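Side-chain contact in uncharacterized protein (Bacteroides ovatus, PDB 4QEY), which is of unknown function but is a beta-sandwich of the PLAT/LH2 and C2-like lipoprotein family and may bind calcium: residues A[125-128]-A[129-132]. Sequence-based numbering, arbitrary orientation.
Sequences SVST and TSVE
Ser127 OG accepts two weak hydrogen bonds from Thr129, one from N and one from OG1, each 3.4 Å long. The backbone half of this grip, a serine oxygen taking the N-H two residues on, is an ST turn, and it sits where the edge strand 121-127 of the beta-sandwich ends. That N-H bond is long but nearly straight, at 171°. The stronger partner of Ser127 OG is Met76 O, on the neighbouring strand 73-84. Thr129 OG1 lies between its own backbone N and carbonyl carbon (chi1 60°), which leaves the hydroxyl and the N-H facing the same serine oxygen. With neither OG1 nor CG2, an alanine in place of Thr129 would probably leave Ser127 OG without its hydroxyl donor and open a gap beside Thr128 OG1, which CG2 approaches to 3.9 Å. Thr128 points the other way, into the space between the sheets near Ile15 and Ala99, where its buried hydroxyl bonds His13 ND1 and Met76 N. Residues 127-130 bend as a type I-like turn, their end CA atoms 5.5 Å apart. Across it Ser130 OG donates to Ser127 O at 3.2 Å, a carbonyl oxygen also bound by Asn107 ND2. The serine hydroxyl comes in from above the carbonyl plane, 52° out of it, and also lies 3.3 Å from Ser127 CB.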
ATOM      1  N   SER A 125      -8.267   0.203   0.320  1.00 36.70           N
ATOM      2  CA  SER A 125      -7.962  -1.224   0.187  1.00 36.47           C
ATOM      3  C   SER A 125      -7.809  -1.544  -1.278  1.00 40.58           C
ATOM      4  O   SER A 125      -8.723  -1.272  -2.072  1.00 40.46           O
ATOM      5  CB  SER A 125      -9.045  -2.078   0.845  1.00 39.59           C
ATOM      6  OG  SER A 125      -8.759  -3.458   0.710  1.00 51.18           O
ATOM      7  N   VAL A 126      -6.626  -2.052  -1.659  1.00 37.75           N
ATOM      8  CA  VAL A 126      -6.298  -2.408  -3.052  1.00 39.48           C
ATOM      9  C   VAL A 126      -5.672  -3.800  -3.076  1.00 44.11           C
ATOM     10  O   VAL A 126      -4.824  -4.116  -2.243  1.00 44.61           O
ATOM     11  CB  VAL A 126      -5.362  -1.350  -3.717  1.00 43.22           C
ATOM     12  CG1 VAL A 126      -5.083  -1.679  -5.187  1.00 44.21           C
ATOM     13  CG2 VAL A 126      -5.940   0.060  -3.595  1.00 42.13           C
ATOM     14  N   SER A 127      -6.079  -4.619  -4.033  1.00 42.04           N
ATOM     15  CA  SER A 127      -5.577  -5.975  -4.184  1.00 42.47           C
ATOM     16  C   SER A 127      -5.101  -6.207  -5.623  1.00 48.08           C
ATOM     17  O   SER A 127      -5.501  -5.463  -6.529  1.00 46.85           O
ATOM     18  CB  SER A 127      -6.665  -6.974  -3.799  1.00 46.99           C
ATOM     19  OG  SER A 127      -6.206  -8.312  -3.882  1.00 63.06           O
ATOM     20  N   THR A 128      -4.236  -7.229  -5.830  1.00 47.10           N
ATOM     21  CA  THR A 128      -3.731  -7.606  -7.160  1.00 49.00           C
ATOM     22  C   THR A 128      -4.767  -8.432  -7.922  1.00 56.71           C
ATOM     23  O   THR A 128      -4.680  -8.510  -9.140  1.00 59.12           O
ATOM     24  CB  THR A 128      -2.415  -8.396  -7.053  1.00 54.34           C
ATOM     25  OG1 THR A 128      -2.616  -9.523  -6.195  1.00 57.28           O
ATOM     26  CG2 THR A 128      -1.245  -7.558  -6.544  1.00 47.45           C
ATOM     27  N   THR A 129      -5.742  -9.049  -7.211  1.00 54.30           N
ATOM     28  CA  THR A 129      -6.755  -9.947  -7.792  1.00 56.99           C
ATOM     29  C   THR A 129      -8.208  -9.385  -7.716  1.00 62.02           C
ATOM     30  O   THR A 129      -9.169 -10.160  -7.838  1.00 64.01           O
ATOM     31  CB  THR A 129      -6.706 -11.301  -7.067  1.00 64.97           C
ATOM     32  OG1 THR A 129      -6.977 -11.099  -5.686  1.00 63.64           O
ATOM     33  CG2 THR A 129      -5.377 -12.019  -7.246  1.00 64.07           C
ATOM     34  N   SER A 130      -8.366  -8.056  -7.552  1.00 57.54           N
ATOM     35  CA  SER A 130      -9.680  -7.398  -7.530  1.00 57.95           C
ATOM     36  C   SER A 130     -10.340  -7.538  -8.897  1.00 64.79           C
ATOM     37  O   SER A 130      -9.696  -7.247  -9.905  1.00 65.58           O
ATOM     38  CB  SER A 130      -9.541  -5.928  -7.157  1.00 59.55           C
ATOM     39  OG  SER A 130      -8.688  -5.738  -6.044  1.00 71.03           O
ATOM     40  N   VAL A 131     -11.593  -8.005  -8.941  1.00 62.73           N
ATOM     41  CA  VAL A 131     -12.325  -8.231 -10.185  1.00 66.09           C
ATOM     42  C   VAL A 131     -13.007  -6.918 -10.608  1.00 70.47           C
ATOM     43  O   VAL A 131     -13.625  -6.244  -9.781  1.00 68.09           O
ATOM     44  CB  VAL A 131     -13.330  -9.400 -10.018  1.00 72.78           C
ATOM     45  CG1 VAL A 131     -14.019  -9.739 -11.337  1.00 76.64           C
ATOM     46  CG2 VAL A 131     -12.620 -10.633  -9.478  1.00 72.69           C
ATOM     47  N   GLU A 132     -12.874  -6.566 -11.906  1.00 69.86           N
ATOM     48  CA  GLU A 132     -13.416  -5.342 -12.518  1.00 74.36           C
ATOM     49  C   GLU A 132     -14.958  -5.323 -12.513  1.00 73.92           C
ATOM     50  O   GLU A 132     -15.603  -6.350 -12.856  1.00 67.39           O
ATOM     51  CB  GLU A 132     -12.911  -5.185 -13.965  1.00 78.24           C
ATOM     52  OXT GLU A 132     -15.510  -4.259 -12.159  1.00 88.67           O
TER